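Local coordinates for serine acetyltransferase (Bacteroides vulgatus ATCC 8482, PDB 3F1X) that transfers an acetyl group from acetyl-CoA to L-serine, giving O-acetylserine for cysteine biosynthesis, at the interface of chains A and B. Coordinates in Å, arbitrary orientation; residue numbers count along the deposited sequence, not the author numbering. Chains: chain A/B, Serine acetyltransferase.

Contact 1 and contact 2 lie about 27 Å apart, measured between the centres of their C-alpha atoms, and join the same two copies of the protein without sharing a residue. Contact 1 sits where the helical domain meets the left-handed beta-helix and pairs the loop after strand 204-206 and the junction of helices 147-153 and 155-171 of chain A with helix 177-189 and strand 192-193 of chain B. Contact 2 belongs wholly to the helical region, where the N-terminal arm of chain B lies against chain A helices. One pair of subunits, among six copies in the deposited assembly, is thus joined at an active site built from both chains and by a distant arm.

Contact 1: the interface of chains A and B. Residues chain A 153, 155, 207, 209; chain B 183, 186, 192.
A:His207 and A:Thr209, in the loop after strand 204-206 of chain A, and A:Cys153 and A:Pro155, where helices 147-153 and 155-171 adjoin, meet helix 177-189 and strand 192-193 of chain B. The site is the inter-subunit active-site cleft typical of serine acetyltransferases of the left-handed beta-helix (hexapeptide) family, with A:His207 in the place of the catalytic histidine and B:Asp192 in that of its carboxylate partner. The imidazole ND1 of A:His207 donates a hydrogen bond of 3.0 Å to OD2 of the B:Asp192 carboxylate. The two side chains cross at about a right angle, with ring and carboxylate planes 52° apart. OD2 is approached almost head-on, but the oxygen stands 28° out of the imidazole plane, and the bond is bent (138° at H). In B:Asp192, CG is anti to the backbone N, which carries the carboxylate across to the other chain. An alanine in place of A:His207 takes away the imidazole and would probably leave the B:Asp192 carboxylate without its partner across the interface and the site without its catalytic base. Within chain B, CB of B:Asp192 covers one face of the B:His186 ring, 3.4 Å above its plane, and the carboxylate carbon CD of B:Glu183 lies in plane at the ring's edge; together they probably help to fix how that imidazole is turned. From there its NE2 makes a weak hydrogen bond of 3.4 Å to the backbone O of A:His207. CG of A:Pro155 packs on CD2 of the same B:His186 ring at 3.8 Å. CD of the A:Pro155 ring lies 3.7 Å from CD of B:Glu183, these side chains also crossing at about a right angle, while CB of B:Glu183 lies 3.6 Å from O of A:Cys153. A:Thr209 and B:His186 run past each other in opposite directions. Water 1 links them, 2.6 Å from the hydroxyl OG1 of A:Thr209 and 3.2 Å from the backbone O of B:His186.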
# COMPACT_ATOMS: atom_id res chain seq x y z
N CYS A 153 -21.70 -11.84 -2.98
CA CYS A 153 -20.82 -12.27 -4.06
C CYS A 153 -21.41 -12.46 -5.45
O CYS A 153 -20.67 -12.73 -6.40
CB CYS A 153 -20.08 -13.56 -3.66
SG CYS A 153 -21.11 -15.04 -3.57
N PRO A 155 -22.32 -11.54 -8.95
CA PRO A 155 -21.89 -10.48 -9.86
C PRO A 155 -23.03 -9.63 -10.43
O PRO A 155 -22.87 -8.43 -10.62
CB PRO A 155 -21.15 -11.25 -10.95
CG PRO A 155 -21.90 -12.57 -11.00
CD PRO A 155 -22.08 -12.88 -9.53
N HIS A 207 -26.16 -15.38 -13.99
CA HIS A 207 -24.80 -15.61 -14.47
C HIS A 207 -24.34 -14.31 -15.15
O HIS A 207 -23.44 -13.63 -14.65
CB HIS A 207 -24.81 -16.81 -15.43
CG HIS A 207 -25.52 -18.01 -14.87
ND1 HIS A 207 -25.11 -18.65 -13.72
CD2 HIS A 207 -26.62 -18.67 -15.30
CE1 HIS A 207 -25.92 -19.67 -13.47
NE2 HIS A 207 -26.84 -19.70 -14.41
N THR A 209 -22.42 -13.08 -17.82
CA THR A 209 -21.28 -12.70 -18.66
C THR A 209 -21.71 -12.58 -20.12
O THR A 209 -22.34 -13.48 -20.67
CB THR A 209 -20.15 -13.74 -18.54
OG1 THR A 209 -19.68 -13.74 -17.19
CG2 THR A 209 -18.98 -13.39 -19.45
N GLU B 183 -17.18 -17.49 -7.81
CA GLU B 183 -17.60 -16.21 -8.38
C GLU B 183 -16.37 -15.32 -8.55
O GLU B 183 -16.36 -14.43 -9.41
CB GLU B 183 -18.63 -15.52 -7.48
CG GLU B 183 -19.98 -16.22 -7.49
CD GLU B 183 -20.65 -16.18 -8.86
OE1 GLU B 183 -21.65 -16.89 -9.05
OE2 GLU B 183 -20.17 -15.43 -9.74
N HIS B 186 -15.07 -16.30 -11.68
CA HIS B 186 -16.07 -15.82 -12.63
C HIS B 186 -15.74 -14.38 -13.03
O HIS B 186 -15.72 -14.02 -14.22
CB HIS B 186 -17.45 -15.90 -11.96
CG HIS B 186 -18.60 -15.54 -12.85
ND1 HIS B 186 -18.46 -15.34 -14.21
CD2 HIS B 186 -19.91 -15.36 -12.58
CE1 HIS B 186 -19.64 -15.07 -14.73
NE2 HIS B 186 -20.54 -15.07 -13.76
N ASP B 192 -17.84 -19.20 -15.30
CA ASP B 192 -18.69 -19.44 -14.13
C ASP B 192 -19.02 -20.92 -13.92
O ASP B 192 -19.84 -21.50 -14.63
CB ASP B 192 -19.98 -18.61 -14.27
CG ASP B 192 -20.88 -18.67 -13.04
OD1 ASP B 192 -20.35 -18.73 -11.90
OD2 ASP B 192 -22.12 -18.64 -13.20
O HOH W 1 -17.77 -12.44 -16.05

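Contact 2: the interface of chains A and B. Residues chain A 55, 69, 72, 123-124, 127; chain B 16-18, 20, 23.
A:Arg127 reaches from helix 123-139 to the C-terminal end of B helix 7-17 and brings both terminal nitrogens to the backbone O of B:Leu17, which accepts from each. NH1 of A:Arg127 donates at 2.9 Å and NH2 at 3.1 Å to that B:Leu17 oxygen, which lies close to the guanidinium plane. The chain leaves the helix with CG anti to the backbone N (chi1 174°) and bends at chi3 (-73°), turning its head toward the carbonyl. There the guanidinium caps the helix end, where its charge would probably be favourable. The hydroxyl OG of the poorly ordered B:Ser20 also lies at the edge, accepting from NH1 of A:Arg127 at 3.2 Å. One guanidinium face is covered near its rim by the methyl CD2 of B:Leu17. CD of A:Arg127 lies over the face of the B:Tyr23 ring, itself poorly ordered, 3.7 Å from its centroid; the side chains cross at about a right angle, with guanidinium and ring planes 19° apart. A:Pro55 meets that ring tip to tip, with CD at its edge, and water 2 links the proline O with the tyrosine hydroxyl OH. A:Pro124 and B:Leu17 cross at about a right angle, CG of the proline 3.7 Å from CD2 of the leucine, and A:Leu123 adds its CB. From helix 68-93, CD1 of A:Ile72 comes to 3.9 Å from CA of B:Ser18, and CG of the A:Asn69 amide packs 3.6 Å from CB of B:Ser18. The site docks the N-terminal arm of one subunit on its neighbour's helical domain and probably helps to hold the oligomer together.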
# COMPACT_ATOMS: atom_id res chain seq x y z
N PRO A 55 -26.06 -1.79 4.35
CA PRO A 55 -25.30 -1.61 5.59
C PRO A 55 -24.86 -2.88 6.31
O PRO A 55 -25.65 -3.79 6.53
CB PRO A 55 -26.23 -0.75 6.44
CG PRO A 55 -27.59 -1.15 5.98
CD PRO A 55 -27.42 -1.25 4.47
N ASN A 69 -25.24 2.76 12.16
CA ASN A 69 -25.49 4.17 11.89
C ASN A 69 -24.22 5.00 11.84
O ASN A 69 -24.09 5.89 11.00
CB ASN A 69 -26.47 4.71 12.94
CG ASN A 69 -27.83 4.00 12.88
OD1 ASN A 69 -28.66 4.14 13.78
ND2 ASN A 69 -28.05 3.24 11.80
N ILE A 72 -22.75 4.50 8.49
CA ILE A 72 -23.51 5.14 7.43
C ILE A 72 -23.14 6.63 7.39
O ILE A 72 -22.98 7.23 6.32
CB ILE A 72 -25.03 5.00 7.66
CG1 ILE A 72 -25.45 3.55 7.41
CG2 ILE A 72 -25.80 5.96 6.74
CD1 ILE A 72 -26.90 3.26 7.77
N LEU A 123 -30.17 7.62 -2.36
CA LEU A 123 -29.75 6.31 -1.87
C LEU A 123 -30.87 5.52 -1.18
O LEU A 123 -30.93 4.29 -1.31
CB LEU A 123 -28.55 6.45 -0.93
CG LEU A 123 -27.27 6.87 -1.67
CD1 LEU A 123 -26.15 7.18 -0.69
CD2 LEU A 123 -26.88 5.74 -2.62
N PRO A 124 -31.75 6.19 -0.43
CA PRO A 124 -32.82 5.42 0.22
C PRO A 124 -33.71 4.74 -0.83
O PRO A 124 -34.13 3.59 -0.66
CB PRO A 124 -33.58 6.47 1.03
CG PRO A 124 -32.48 7.44 1.41
CD PRO A 124 -31.69 7.56 0.11
N ARG A 127 -31.92 1.87 -2.52
CA ARG A 127 -31.94 0.71 -1.64
C ARG A 127 -33.26 -0.03 -1.80
O ARG A 127 -33.29 -1.26 -1.84
CB ARG A 127 -31.78 1.13 -0.17
CG ARG A 127 -31.93 -0.01 0.82
CD ARG A 127 -31.98 0.51 2.25
NE ARG A 127 -30.67 0.96 2.71
CZ ARG A 127 -30.45 1.50 3.90
NH1 ARG A 127 -31.45 1.66 4.76
NH2 ARG A 127 -29.22 1.89 4.24
N GLU B 16 -32.73 8.77 6.95
CA GLU B 16 -33.54 7.81 6.21
C GLU B 16 -32.83 6.48 6.02
O GLU B 16 -33.44 5.42 6.11
CB GLU B 16 -33.89 8.35 4.83
CG GLU B 16 -34.92 9.45 4.81
CD GLU B 16 -35.32 9.81 3.39
OE1 GLU B 16 -35.77 8.90 2.65
OE2 GLU B 16 -35.20 10.99 3.02
N LEU B 17 -31.54 6.55 5.75
CA LEU B 17 -30.74 5.36 5.53
C LEU B 17 -30.47 4.56 6.79
O LEU B 17 -30.23 3.36 6.73
CB LEU B 17 -29.41 5.76 4.87
CG LEU B 17 -29.52 6.25 3.43
CD1 LEU B 17 -28.24 6.94 3.00
CD2 LEU B 17 -29.83 5.07 2.52
N SER B 18 -30.53 5.23 7.94
CA SER B 18 -30.24 4.60 9.23
C SER B 18 -31.42 3.97 9.96
O SER B 18 -31.38 3.81 11.17
CB SER B 18 -29.56 5.61 10.17
OG SER B 18 -28.36 6.13 9.62
N SER B 20 -35.11 1.74 8.40
CA SER B 20 -35.64 0.59 7.69
C SER B 20 -36.02 -0.62 8.55
O SER B 20 -35.21 -1.52 8.76
CB SER B 20 -34.64 0.14 6.62
OG SER B 20 -34.48 1.10 5.59
N TYR B 23 -36.58 -3.02 5.75
CA TYR B 23 -35.32 -3.41 5.12
C TYR B 23 -34.44 -4.19 6.09
O TYR B 23 -33.21 -4.21 5.99
CB TYR B 23 -34.55 -2.20 4.58
CG TYR B 23 -33.23 -2.59 3.95
CD1 TYR B 23 -33.20 -3.45 2.86
CD2 TYR B 23 -32.02 -2.13 4.47
CE1 TYR B 23 -31.98 -3.87 2.31
CE2 TYR B 23 -30.80 -2.54 3.93
CZ TYR B 23 -30.78 -3.41 2.84
OH TYR B 23 -29.58 -3.81 2.30
O HOH W 2 -27.90 -4.74 4.78